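Local structure of glyoxylate reductase (3WNV) at residues I180-R185 against A196-F201; G125-A130 against H150-K155; A119-I124 against M287-I292; A219-I224 against G245-E250; S105-A110 against K301-L306. The protein probably reduces glyoxylate to glycolate with a nicotinamide cofactor, as a fungal member of the D-isomer specific 2-hydroxyacid dehydrogenase family. All coordinates share one frame; numbering follows the deposited sequence.

Contact 1 (I180-R185 against A196-F201); sequences IIYHNR and AKYVSF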
# COMPACT_ATOMS: atom_id res chain seq x y z
N ILE A 180 -0.58 -7.45 21.46
CA ILE A 180 -0.05 -6.62 20.36
C ILE A 180 1.24 -5.94 20.77
O ILE A 180 1.31 -5.29 21.81
CB ILE A 180 -1.04 -5.53 19.92
CG1 ILE A 180 -2.46 -6.09 19.83
CG2 ILE A 180 -0.58 -4.86 18.60
CD1 ILE A 180 -2.63 -7.18 18.73
N ILE A 181 2.28 -6.11 19.96
CA ILE A 181 3.52 -5.33 20.14
C ILE A 181 3.86 -4.62 18.84
O ILE A 181 3.43 -5.02 17.76
CB ILE A 181 4.72 -6.19 20.60
CG1 ILE A 181 5.04 -7.29 19.57
CG2 ILE A 181 4.44 -6.80 21.96
CD1 ILE A 181 6.34 -8.10 19.93
N TYR A 182 4.67 -3.57 18.93
CA TYR A 182 5.03 -2.84 17.72
C TYR A 182 6.35 -2.12 17.84
O TYR A 182 6.83 -1.81 18.94
CB TYR A 182 3.94 -1.82 17.36
CG TYR A 182 4.07 -0.51 18.13
CD1 TYR A 182 3.62 -0.41 19.45
CD2 TYR A 182 4.62 0.62 17.54
CE1 TYR A 182 3.75 0.80 20.18
CE2 TYR A 182 4.73 1.83 18.25
CZ TYR A 182 4.29 1.90 19.56
OH TYR A 182 4.41 3.11 20.25
N HIS A 183 6.92 -1.81 16.69
CA HIS A 183 8.10 -0.96 16.63
C HIS A 183 7.95 0.08 15.53
O HIS A 183 7.69 -0.24 14.37
CB HIS A 183 9.37 -1.77 16.38
CG HIS A 183 10.59 -0.90 16.27
ND1 HIS A 183 11.15 -0.26 17.36
CD2 HIS A 183 11.31 -0.48 15.19
CE1 HIS A 183 12.18 0.47 16.96
NE2 HIS A 183 12.29 0.36 15.66
N ASN A 184 8.11 1.33 15.93
CA ASN A 184 8.26 2.43 14.99
C ASN A 184 9.58 3.05 15.38
O ASN A 184 10.05 2.83 16.49
CB ASN A 184 7.16 3.47 15.21
CG ASN A 184 5.83 3.03 14.67
OD1 ASN A 184 5.60 1.83 14.41
ND2 ASN A 184 4.92 4.01 14.48
N ARG A 185 10.17 3.88 14.52
CA ARG A 185 11.39 4.57 14.90
C ARG A 185 11.18 5.37 16.20
O ARG A 185 12.06 5.40 17.08
CB ARG A 185 11.84 5.50 13.78
CG ARG A 185 12.58 6.71 14.31
CD ARG A 185 13.22 7.54 13.22
NE ARG A 185 12.38 7.72 12.03
CZ ARG A 185 12.65 7.20 10.83
NH1 ARG A 185 13.75 6.47 10.63
NH2 ARG A 185 11.82 7.43 9.83
N ALA A 196 -1.32 -0.99 22.22
CA ALA A 196 -0.14 -1.80 21.87
C ALA A 196 1.11 -1.41 22.64
O ALA A 196 1.32 -0.23 22.94
CB ALA A 196 0.12 -1.73 20.38
N LYS A 197 1.95 -2.41 22.92
CA LYS A 197 3.22 -2.27 23.64
C LYS A 197 4.45 -1.99 22.74
O LYS A 197 4.76 -2.74 21.81
CB LYS A 197 3.45 -3.57 24.40
CG LYS A 197 4.70 -3.61 25.21
CD LYS A 197 4.56 -4.70 26.28
CE LYS A 197 5.65 -4.60 27.32
NZ LYS A 197 6.76 -5.55 27.04
N TYR A 198 5.14 -0.90 23.02
CA TYR A 198 6.30 -0.52 22.20
C TYR A 198 7.50 -1.40 22.51
O TYR A 198 7.79 -1.63 23.68
CB TYR A 198 6.68 0.91 22.51
CG TYR A 198 7.86 1.40 21.71
CD1 TYR A 198 7.69 1.78 20.40
CD2 TYR A 198 9.13 1.46 22.26
CE1 TYR A 198 8.75 2.24 19.65
CE2 TYR A 198 10.21 1.92 21.51
CZ TYR A 198 10.00 2.29 20.20
OH TYR A 198 11.03 2.77 19.41
N VAL A 199 8.19 -1.87 21.47
CA VAL A 199 9.40 -2.68 21.62
C VAL A 199 10.47 -2.28 20.60
O VAL A 199 10.18 -1.58 19.62
CB VAL A 199 9.09 -4.20 21.47
CG1 VAL A 199 8.15 -4.68 22.55
CG2 VAL A 199 8.55 -4.54 20.09
N SER A 200 11.70 -2.70 20.82
CA SER A 200 12.78 -2.35 19.90
C SER A 200 12.62 -3.21 18.67
O SER A 200 11.83 -4.15 18.67
CB SER A 200 14.14 -2.59 20.54
OG SER A 200 14.33 -3.98 20.78
N PHE A 201 13.33 -2.87 17.59
CA PHE A 201 13.28 -3.67 16.36
C PHE A 201 13.67 -5.13 16.66
O PHE A 201 12.97 -6.06 16.31
CB PHE A 201 14.17 -3.01 15.28
CG PHE A 201 14.10 -3.66 13.91
CD1 PHE A 201 13.07 -3.37 13.03
CD2 PHE A 201 15.11 -4.52 13.48
CE1 PHE A 201 13.02 -3.96 11.72
CE2 PHE A 201 15.07 -5.12 12.19
CZ PHE A 201 14.00 -4.83 11.31

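Contact 2 (G125-A130 against H150-K155); sequences GALRQA and HDPNGK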
# COMPACT_ATOMS: atom_id res chain seq x y z
N GLY A 125 -5.71 -17.34 7.24
CA GLY A 125 -5.40 -18.24 6.12
C GLY A 125 -4.02 -18.91 6.34
O GLY A 125 -3.85 -20.13 6.13
N ALA A 126 -3.07 -18.10 6.79
CA ALA A 126 -1.68 -18.57 6.94
C ALA A 126 -1.58 -19.52 8.13
O ALA A 126 -0.92 -20.56 8.06
CB ALA A 126 -0.75 -17.39 7.10
N LEU A 127 -2.27 -19.16 9.22
CA LEU A 127 -2.27 -20.01 10.41
C LEU A 127 -3.00 -21.32 10.22
O LEU A 127 -2.74 -22.27 10.97
CB LEU A 127 -2.90 -19.28 11.58
CG LEU A 127 -2.11 -18.11 12.18
CD1 LEU A 127 -3.03 -17.30 13.06
CD2 LEU A 127 -0.94 -18.61 12.99
N ARG A 128 -3.95 -21.39 9.28
CA ARG A 128 -4.63 -22.64 8.94
C ARG A 128 -4.02 -23.32 7.72
O ARG A 128 -4.47 -24.42 7.32
CB ARG A 128 -6.15 -22.40 8.65
CG ARG A 128 -6.95 -21.77 9.81
CD ARG A 128 -6.80 -22.63 11.06
NE ARG A 128 -7.73 -22.21 12.12
CZ ARG A 128 -8.89 -22.81 12.38
NH1 ARG A 128 -9.29 -23.88 11.69
NH2 ARG A 128 -9.67 -22.34 13.36
N GLN A 129 -3.02 -22.67 7.10
CA GLN A 129 -2.50 -23.07 5.76
C GLN A 129 -3.67 -23.42 4.84
O GLN A 129 -3.77 -24.52 4.23
CB GLN A 129 -1.44 -24.20 5.87
CG GLN A 129 -0.38 -23.83 6.91
CD GLN A 129 0.77 -24.79 7.02
OE1 GLN A 129 0.77 -25.85 6.38
NE2 GLN A 129 1.78 -24.43 7.82
N ALA A 130 -4.57 -22.45 4.73
CA ALA A 130 -5.91 -22.70 4.21
C ALA A 130 -5.98 -23.01 2.73
O ALA A 130 -7.01 -23.47 2.24
CB ALA A 130 -6.85 -21.52 4.54
N HIS A 150 -3.03 -23.41 13.78
CA HIS A 150 -2.87 -22.84 15.13
C HIS A 150 -3.85 -21.70 15.36
O HIS A 150 -4.17 -20.94 14.44
CB HIS A 150 -1.45 -22.28 15.24
CG HIS A 150 -0.42 -23.35 15.40
ND1 HIS A 150 -0.20 -24.00 16.60
CD2 HIS A 150 0.40 -23.94 14.49
CE1 HIS A 150 0.73 -24.92 16.43
NE2 HIS A 150 1.12 -24.90 15.17
N ASP A 151 -4.32 -21.58 16.60
CA ASP A 151 -5.22 -20.50 16.96
C ASP A 151 -4.41 -19.26 17.21
O ASP A 151 -3.30 -19.35 17.74
CB ASP A 151 -5.95 -20.82 18.26
CG ASP A 151 -6.89 -22.01 18.11
OD1 ASP A 151 -7.40 -22.24 16.99
OD2 ASP A 151 -7.08 -22.70 19.12
N PRO A 152 -4.95 -18.11 16.82
CA PRO A 152 -4.27 -16.85 17.19
C PRO A 152 -4.43 -16.49 18.65
O PRO A 152 -3.64 -15.69 19.17
CB PRO A 152 -4.97 -15.81 16.33
CG PRO A 152 -6.32 -16.39 16.02
CD PRO A 152 -6.11 -17.89 15.94
N ASN A 153 -5.44 -17.06 19.32
CA ASN A 153 -5.64 -16.79 20.75
C ASN A 153 -4.35 -16.93 21.60
O ASN A 153 -3.63 -17.94 21.51
CB ASN A 153 -6.75 -17.72 21.31
CG ASN A 153 -7.19 -17.33 22.69
OD1 ASN A 153 -7.34 -16.15 22.98
ND2 ASN A 153 -7.38 -18.31 23.58
N GLY A 154 -4.07 -15.92 22.42
CA GLY A 154 -2.90 -15.92 23.29
C GLY A 154 -1.57 -15.65 22.61
O GLY A 154 -0.54 -15.62 23.29
N LYS A 155 -1.56 -15.48 21.29
CA LYS A 155 -0.31 -15.28 20.58
C LYS A 155 -0.00 -13.81 20.38
O LYS A 155 -0.89 -12.97 20.41
CB LYS A 155 -0.36 -15.97 19.22
CG LYS A 155 -0.43 -17.51 19.34
CD LYS A 155 -0.17 -18.18 18.01
CE LYS A 155 0.23 -19.63 18.24
NZ LYS A 155 -0.80 -20.31 19.08
O HOH W 1 -6.48 -19.92 13.21

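Contact 3 (A119-I124 against M287-I292); sequences AIFLMI and MLLPHI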
# COMPACT_ATOMS: atom_id res chain seq x y z
N ALA A 119 -5.58 -8.11 5.77
CA ALA A 119 -4.46 -8.54 6.62
C ALA A 119 -4.93 -9.64 7.57
O ALA A 119 -4.23 -10.62 7.78
CB ALA A 119 -3.96 -7.38 7.44
N ILE A 120 -6.10 -9.47 8.18
CA ILE A 120 -6.59 -10.50 9.13
C ILE A 120 -7.01 -11.76 8.36
O ILE A 120 -6.73 -12.88 8.77
CB ILE A 120 -7.74 -9.97 9.99
CG1 ILE A 120 -7.23 -8.80 10.89
CG2 ILE A 120 -8.44 -11.09 10.82
CD1 ILE A 120 -6.09 -9.15 11.89
N PHE A 121 -7.69 -11.56 7.23
CA PHE A 121 -8.01 -12.69 6.36
C PHE A 121 -6.78 -13.49 6.02
O PHE A 121 -6.76 -14.72 6.22
CB PHE A 121 -8.76 -12.21 5.10
CG PHE A 121 -9.10 -13.31 4.13
CD1 PHE A 121 -10.25 -14.05 4.31
CD2 PHE A 121 -8.30 -13.56 3.03
CE1 PHE A 121 -10.61 -15.08 3.42
CE2 PHE A 121 -8.64 -14.59 2.09
CZ PHE A 121 -9.83 -15.35 2.29
N LEU A 122 -5.74 -12.82 5.55
CA LEU A 122 -4.47 -13.49 5.28
C LEU A 122 -3.85 -14.18 6.50
O LEU A 122 -3.26 -15.23 6.35
CB LEU A 122 -3.46 -12.50 4.66
CG LEU A 122 -3.76 -12.08 3.24
CD1 LEU A 122 -2.81 -10.92 2.82
CD2 LEU A 122 -3.61 -13.28 2.27
N MET A 123 -3.92 -13.55 7.68
CA MET A 123 -3.32 -14.13 8.88
C MET A 123 -4.01 -15.45 9.25
O MET A 123 -3.37 -16.44 9.55
CB MET A 123 -3.45 -13.15 10.05
CG MET A 123 -2.78 -13.66 11.32
SD MET A 123 -3.05 -12.54 12.74
CE MET A 123 -4.78 -12.87 13.16
N ILE A 124 -5.33 -15.46 9.28
CA ILE A 124 -6.04 -16.69 9.59
C ILE A 124 -5.75 -17.75 8.51
O ILE A 124 -5.48 -18.92 8.85
CB ILE A 124 -7.54 -16.41 9.68
CG1 ILE A 124 -7.81 -15.41 10.83
CG2 ILE A 124 -8.32 -17.72 9.90
CD1 ILE A 124 -7.25 -15.85 12.19
N MET A 287 -0.40 -18.39 2.13
CA MET A 287 -1.72 -17.85 1.80
C MET A 287 -1.49 -16.59 1.00
O MET A 287 -0.91 -15.63 1.53
CB MET A 287 -2.50 -17.55 3.07
CG MET A 287 -3.90 -17.03 2.76
SD MET A 287 -5.01 -18.35 2.16
CE MET A 287 -6.45 -17.44 1.58
N LEU A 288 -1.91 -16.59 -0.27
CA LEU A 288 -1.46 -15.54 -1.22
C LEU A 288 -2.65 -14.92 -1.93
O LEU A 288 -3.52 -15.65 -2.48
CB LEU A 288 -0.56 -16.16 -2.28
CG LEU A 288 0.70 -16.86 -1.78
CD1 LEU A 288 1.55 -17.37 -2.92
CD2 LEU A 288 1.55 -15.92 -0.89
N LEU A 289 -2.67 -13.59 -1.96
CA LEU A 289 -3.65 -12.82 -2.76
C LEU A 289 -2.92 -11.87 -3.71
O LEU A 289 -1.79 -11.43 -3.44
CB LEU A 289 -4.57 -12.01 -1.82
CG LEU A 289 -5.52 -12.88 -0.96
CD1 LEU A 289 -6.24 -11.98 0.05
CD2 LEU A 289 -6.56 -13.58 -1.85
N PRO A 290 -3.57 -11.53 -4.84
CA PRO A 290 -2.91 -10.63 -5.82
C PRO A 290 -3.21 -9.16 -5.60
O PRO A 290 -3.86 -8.48 -6.44
CB PRO A 290 -3.48 -11.10 -7.16
CG PRO A 290 -4.92 -11.59 -6.78
CD PRO A 290 -4.75 -12.22 -5.39
N HIS A 291 -2.79 -8.68 -4.44
CA HIS A 291 -2.93 -7.27 -4.06
C HIS A 291 -4.35 -6.77 -4.20
O HIS A 291 -4.59 -5.79 -4.93
CB HIS A 291 -1.95 -6.39 -4.88
CG HIS A 291 -1.54 -5.15 -4.19
ND1 HIS A 291 -0.46 -4.38 -4.59
CD2 HIS A 291 -2.04 -4.53 -3.08
CE1 HIS A 291 -0.33 -3.35 -3.78
NE2 HIS A 291 -1.27 -3.42 -2.85
N ILE A 292 -5.25 -7.38 -3.41
CA ILE A 292 -6.66 -7.03 -3.45
C ILE A 292 -7.09 -6.15 -2.27
O ILE A 292 -8.29 -5.86 -2.14
CB ILE A 292 -7.59 -8.26 -3.50
CG1 ILE A 292 -7.62 -9.04 -2.16
CG2 ILE A 292 -7.25 -9.18 -4.73
CD1 ILE A 292 -8.75 -10.10 -2.15

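Contact 4 (A219-I224 against G245-E250); sequences ASTRHI and GALIDE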
# COMPACT_ATOMS: atom_id res chain seq x y z
N ALA A 219 14.36 3.69 -0.37
CA ALA A 219 15.63 3.05 -0.65
C ALA A 219 16.20 2.36 0.59
O ALA A 219 16.97 1.41 0.47
CB ALA A 219 16.61 4.09 -1.18
N SER A 220 15.83 2.86 1.76
CA SER A 220 16.28 2.25 3.02
C SER A 220 15.34 1.17 3.61
O SER A 220 15.80 0.30 4.35
CB SER A 220 16.53 3.35 4.08
OG SER A 220 17.59 4.22 3.64
N THR A 221 14.04 1.22 3.32
CA THR A 221 13.15 0.16 3.80
C THR A 221 13.05 -0.99 2.81
O THR A 221 12.47 -2.02 3.15
CB THR A 221 11.73 0.66 4.13
OG1 THR A 221 11.16 1.22 2.94
CG2 THR A 221 11.77 1.75 5.24
N ARG A 222 13.58 -0.82 1.60
CA ARG A 222 13.68 -1.97 0.66
C ARG A 222 14.48 -3.07 1.35
O ARG A 222 15.57 -2.79 1.86
CB ARG A 222 14.42 -1.58 -0.64
CG ARG A 222 14.54 -2.75 -1.63
CD ARG A 222 15.24 -2.33 -2.90
NE ARG A 222 15.38 -3.44 -3.85
CZ ARG A 222 16.38 -4.33 -3.84
NH1 ARG A 222 17.35 -4.26 -2.92
NH2 ARG A 222 16.40 -5.30 -4.74
N HIS A 223 13.94 -4.29 1.40
CA HIS A 223 14.58 -5.42 2.10
C HIS A 223 14.89 -5.18 3.57
O HIS A 223 15.84 -5.78 4.12
CB HIS A 223 15.88 -5.81 1.38
CG HIS A 223 15.69 -6.39 0.03
ND1 HIS A 223 16.69 -7.06 -0.65
CD2 HIS A 223 14.59 -6.46 -0.78
CE1 HIS A 223 16.24 -7.47 -1.82
NE2 HIS A 223 14.97 -7.12 -1.91
N ILE A 224 14.14 -4.31 4.22
CA ILE A 224 14.30 -4.17 5.66
C ILE A 224 14.17 -5.52 6.41
O ILE A 224 14.79 -5.73 7.45
CB ILE A 224 13.35 -3.12 6.24
CG1 ILE A 224 13.77 -2.71 7.65
CG2 ILE A 224 11.89 -3.59 6.14
CD1 ILE A 224 13.00 -1.50 8.19
N GLY A 245 5.72 -5.23 -1.32
CA GLY A 245 6.38 -6.52 -1.23
C GLY A 245 7.89 -6.36 -1.12
O GLY A 245 8.56 -7.21 -0.55
N ALA A 246 8.42 -5.25 -1.62
CA ALA A 246 9.86 -5.07 -1.67
C ALA A 246 10.45 -4.71 -0.32
O ALA A 246 11.69 -4.60 -0.18
CB ALA A 246 10.28 -4.02 -2.75
N LEU A 247 9.61 -4.60 0.70
CA LEU A 247 10.08 -4.45 2.07
C LEU A 247 10.73 -5.72 2.56
O LEU A 247 11.50 -5.72 3.53
CB LEU A 247 8.91 -4.12 3.02
CG LEU A 247 8.18 -2.79 2.79
CD1 LEU A 247 6.92 -2.83 3.69
CD2 LEU A 247 9.06 -1.57 3.13
N ILE A 248 10.43 -6.83 1.88
CA ILE A 248 11.01 -8.11 2.24
C ILE A 248 11.86 -8.57 1.07
O ILE A 248 11.47 -8.38 -0.08
CB ILE A 248 9.93 -9.18 2.49
CG1 ILE A 248 8.96 -8.68 3.54
CG2 ILE A 248 10.62 -10.53 2.87
CD1 ILE A 248 7.73 -9.56 3.77
N ASP A 249 13.04 -9.12 1.38
CA ASP A 249 13.90 -9.81 0.43
C ASP A 249 13.18 -11.13 0.10
O ASP A 249 13.29 -12.11 0.86
CB ASP A 249 15.28 -10.06 1.08
CG ASP A 249 16.24 -10.78 0.15
OD1 ASP A 249 15.77 -11.35 -0.85
OD2 ASP A 249 17.47 -10.78 0.40
N GLU A 250 12.41 -11.14 -0.98
CA GLU A 250 11.49 -12.25 -1.21
C GLU A 250 12.25 -13.55 -1.44
O GLU A 250 11.79 -14.64 -1.08
CB GLU A 250 10.58 -11.92 -2.41
CG GLU A 250 9.32 -12.78 -2.50
CD GLU A 250 8.31 -12.14 -3.47
OE1 GLU A 250 7.84 -11.03 -3.13
OE2 GLU A 250 8.01 -12.70 -4.57

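Contact 5 (S105-A110 against K301-L306); sequences SSTPIA and KEMELL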
# COMPACT_ATOMS: atom_id res chain seq x y z
N SER A 105 -0.88 15.46 -2.60
CA SER A 105 -1.74 14.81 -1.62
C SER A 105 -1.87 13.33 -1.90
O SER A 105 -1.64 12.87 -3.03
CB SER A 105 -3.12 15.52 -1.58
OG SER A 105 -3.83 15.28 -2.77
N SER A 106 -2.19 12.52 -0.88
CA SER A 106 -2.39 11.09 -1.08
C SER A 106 -3.72 10.78 -0.42
O SER A 106 -4.46 11.72 -0.10
CB SER A 106 -1.28 10.26 -0.38
OG SER A 106 -1.14 10.76 0.94
N THR A 107 -4.00 9.50 -0.22
CA THR A 107 -5.26 9.08 0.42
C THR A 107 -5.00 8.20 1.65
O THR A 107 -5.19 6.99 1.56
CB THR A 107 -6.16 8.32 -0.53
OG1 THR A 107 -5.51 7.12 -0.99
CG2 THR A 107 -6.53 9.19 -1.73
N PRO A 108 -4.73 8.87 2.80
CA PRO A 108 -4.51 8.26 4.13
C PRO A 108 -5.75 8.23 5.05
O PRO A 108 -6.45 9.17 5.13
CB PRO A 108 -3.54 9.26 4.77
CG PRO A 108 -4.06 10.56 4.25
CD PRO A 108 -4.28 10.27 2.78
N ILE A 109 -6.07 7.09 5.64
CA ILE A 109 -7.34 6.94 6.35
C ILE A 109 -8.60 6.59 5.57
O ILE A 109 -9.59 6.41 6.18
CB ILE A 109 -7.82 8.19 7.09
CG1 ILE A 109 -6.70 8.95 7.78
CG2 ILE A 109 -8.89 7.78 8.08
CD1 ILE A 109 -7.25 10.03 8.71
N ALA A 110 -8.52 6.36 4.29
CA ALA A 110 -9.52 5.73 3.49
C ALA A 110 -9.17 4.26 3.27
O ALA A 110 -10.03 3.47 3.12
CB ALA A 110 -9.69 6.44 2.22
N LYS A 301 -14.27 3.89 -3.85
CA LYS A 301 -14.99 5.13 -4.14
C LYS A 301 -14.59 6.16 -3.10
O LYS A 301 -14.40 7.33 -3.42
CB LYS A 301 -16.50 4.96 -4.10
CG LYS A 301 -17.21 6.28 -4.42
CD LYS A 301 -18.67 6.07 -4.82
CE LYS A 301 -19.31 7.42 -5.13
NZ LYS A 301 -20.65 7.22 -5.69
N GLU A 302 -14.38 5.71 -1.86
CA GLU A 302 -13.96 6.68 -0.83
C GLU A 302 -12.59 7.26 -1.18
O GLU A 302 -12.34 8.45 -0.96
CB GLU A 302 -13.88 6.03 0.54
CG GLU A 302 -13.41 6.98 1.65
CD GLU A 302 -14.43 8.09 1.99
OE1 GLU A 302 -15.60 8.05 1.53
OE2 GLU A 302 -14.03 9.02 2.73
N MET A 303 -11.72 6.43 -1.74
CA MET A 303 -10.37 6.91 -2.12
C MET A 303 -10.48 7.94 -3.26
O MET A 303 -9.91 9.02 -3.16
CB MET A 303 -9.47 5.74 -2.49
CG MET A 303 -9.00 4.82 -1.27
SD MET A 303 -8.37 3.31 -1.98
CE MET A 303 -6.72 3.86 -2.40
N GLU A 304 -11.18 7.60 -4.34
CA GLU A 304 -11.45 8.60 -5.40
C GLU A 304 -12.04 9.92 -4.90
O GLU A 304 -11.60 10.99 -5.36
CB GLU A 304 -12.31 8.00 -6.50
CG GLU A 304 -11.55 6.96 -7.28
CD GLU A 304 -12.30 6.37 -8.45
OE1 GLU A 304 -13.55 6.49 -8.53
OE2 GLU A 304 -11.65 5.72 -9.28
N LEU A 305 -13.04 9.87 -4.02
CA LEU A 305 -13.69 11.08 -3.52
C LEU A 305 -12.71 11.95 -2.74
O LEU A 305 -12.76 13.19 -2.83
CB LEU A 305 -14.93 10.75 -2.69
CG LEU A 305 -16.11 10.17 -3.47
CD1 LEU A 305 -17.24 9.78 -2.51
CD2 LEU A 305 -16.61 11.14 -4.51
N LEU A 306 -11.83 11.30 -1.96
CA LEU A 306 -10.80 12.02 -1.22
C LEU A 306 -9.83 12.75 -2.14
O LEU A 306 -9.48 13.90 -1.90
CB LEU A 306 -10.04 11.07 -0.27
CG LEU A 306 -8.96 11.72 0.63
CD1 LEU A 306 -9.51 12.89 1.47
CD2 LEU A 306 -8.41 10.62 1.51

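Contact 1 (I180-R185 against A196-F201)
H183 ND1 donates to V199 O at 2.8 Å, the acceptor lying only 15° out of the imidazole plane, so the bond fixes the rotation of the ring. A second side-chain bond runs the other way: Y198 OH gives its hydrogen to N184 O at 3.1 Å, approaching nearly in line with that carbonyl. Upstream of these, the backbones pair as parallel strands. K197 N binds I180 O, Y182 N binds K197 O and V199 N binds Y182 O (2.9 Å for the last), which sets I181 beside K197 and Y182 beside Y198.

On the tyrosine face, an edge of Y198 is turned toward the ring of Y182 in an offset edge-to-face pair, planes 71° apart, with Y198 CD1 3.5 Å from Y182 CZ. The chi1 of Y182, 83°, sets CG between its backbone N and carbonyl carbon, and from there the ring lies beside K197 O and Y198; farther out, its OH bonds E193 and L188 N. A196 CB lies against I180 CG2 (3.7 Å) and also near Y182 CD1. Beyond the strand end, F201 CB makes a CH-pi contact over one face of the H183 ring, 4.0 Å from its centroid.

N184 OD1 accepts from M162 N in the glycine-rich loop, consistent with a Rossmann-type site. The pairing itself closes the beta-alpha-beta unit of strand 179-183, helix 190-193 and strand 197-198, at the outer edge of the parallel sheet.

Contact 2 (G125-A130 against H150-K155)
L127 meets the loop residues H150 and P152 along most of its length. Its CB lies 3.5 Å from H150 O. The first torsion, -70°, sets CG anti to the residue's own carbonyl carbon, where it stays near H150 O at 4.2 Å, and the two methyls then part. CD1 reaches P152 CB at 4.1 Å, the two side chains meeting at a slant. CD2 lies farther off, 4.3 Å from H150 CB. Away from the loop, L127 also touches V238 of strand 237-241.

The polar part begins on the same residue, where H150 N donates to L127 O at 3.0 Å. Just beyond, Q129 adopts positive phi in the Schellman motif that ends helix 112-127. R128 is linked through a water instead of directly: its NE donates to the water at 2.8 Å, and the water donates to H150 O at 2.8 Å. R128 NH2 and D151 OD1 are 4.3 Å apart, with the oxygen well out of the guanidinium plane.

Chemically, then, one backbone bond, one water bridge and a leucine anchor join helix end to loop, while the opposite charges of R128 and D151 probably add no more than a diffuse attraction at the surface.

Contact 3 (A119-I124 against M287-I292)
F121 and L122 on helix 112-127 meet M287 and L289 through carbon-rich groups, and four side chains carry the whole contact.

The aromatic part is an end-methyl contact. M287 CE sits 3.6 Å from F121 CE2 and 4.0 Å from F121 CZ, the two side chains crossing at about a right angle. M287 reaches this place by a bend: CG is anti to the backbone N (chi1 -178°), a chi2 of 73° turns SD off the extended line, and a chi3 near anti (-170°) carries CE on from SD. L289 CD1 approaches the same ring at F121 CD2, 4.0 Å away.

The aliphatic part centres on one methyl. L122 CD2 lies 3.8 Å from M287 CG and 3.7 Å from L289 CD1, and it also touches the backbone at M287 O, 3.7 Å away. An alanine at M287 would keep CB but remove CG, SD and CE, and would probably open a gap beside F121 CE2 and L122 CD2, giving the phenyl ring more freedom to turn.

Several polar groups bond outside the two segments. M287 pairs through its backbone with V265 and L267, L289 O accepts from Y270 OH, and H291 ND1 is bonded to E273 OE2, consistent with the histidine-glutamate pair of this dehydrogenase family.

Strand 287-288 is the outermost strand at its end of the parallel sheet of the cofactor domain, beside strand 262-267. Helix 112-127 packs on it through F121 and L122, while A119 and I120 of the same helix touch helix 164-175.

Contact 4 (A219-I224 against G245-E250)
The H223 ring lies flat over D249, whose CA sits 3.7 Å from the ring centroid and 12° off its normal, a CH-pi contact. D249 CB comes within 3.7 Å of H223 ND1, and the carboxylate plane is stacked at 11° to the ring. On the opposite face stands R222 NH1, 3.5 Å above the H223 ring plane and toward its rim, so the imidazole is sandwiched between arginine and aspartate. H223 NE2 is hydrogen-bonded to E271 OE2 beyond the two segments.

An alanine at H223 would probably leave E271 OE2 without its imidazole mate and take away the flat surface between the R222 guanidinium and D249, giving R222 more freedom to turn.

The backbone anchors the sandwich: H223 N donates to A246 O at 2.8 Å, almost straight at 168°. H223 takes the positive-phi position of a type II turn from T221 to I224. L247 wedges against that turn, its CD2 3.4 Å from T221 O and 3.5 Å from T221 OG1; that hydroxyl is bonded to A216 O and N218 N. I224 CG2 rests 3.4 Å from L247 O.

D249 also N-caps helix 250-259, its OD1 accepting from A252 N. The two loops follow strands 210-213 and 237-241, and so join at the C-terminal edge of the parallel sheet, the side where Rossmann-type domains hold their dinucleotide.

Contact 5 (S105-A110 against K301-L306)
L306 CD2 presses on T107, 3.7 Å from its CA and 3.8 Å from its CB, as the two side chains run antiparallel alongside one another. In L306, CG is anti to the backbone N (chi1 -177°), which directs it toward the loop; the second torsion then sets the delta branches, CD2 being the one that touches T107. In T107, a chi1 of 61° lodges OG1 between backbone N and carbonyl carbon and sets CG2 anti to the carbonyl carbon; CG2 lies 3.7 Å from M303 O. T107 OG1 is 3.8 Å from M303 CE and also has a weak hydrogen bond with G86 N, outside the two segments.

M303 crosses T107 at about a right angle, and a chi3 of 82° folds CE out of line with the rest of its chain. A110 CB sits over the helix, 3.8 Å from E302 CG and 3.9 Å from M303 CG. P108 CD reaches L306 CD2 at 4.3 Å, a looser touch at the margin.

The loop leads from strand 103-105, the last strand of the five-stranded sheet, to helix 112-127. Helix 297-317 packs against this loop, with M303 also touching N85 at the end of strand 81-85, while the backbone of S106 bonds T322.

Contacts 2 and 3 share helix 112-127 and touch directly: M287 CB packs 3.8 Å from A126 N, and P152 CG 4.0 Å from I124 CD1. Contacts 1 and 3 hold opposite edges of the seven-stranded sheet, their centres about 23 Å apart. F201 CZ of contact 1 lies 4.0 Å from I224 O of contact 4. H291 of contact 3, paired with E273, is consistent with the catalytic histidine of the family and would place the active site near that contact. Contact 5 stands apart at the five-stranded sheet, its centre about 22 Å from that of contact 3; a sulfate, probably from crystallisation, lies about 4 Å from the M303 side chain and may mark a pocket.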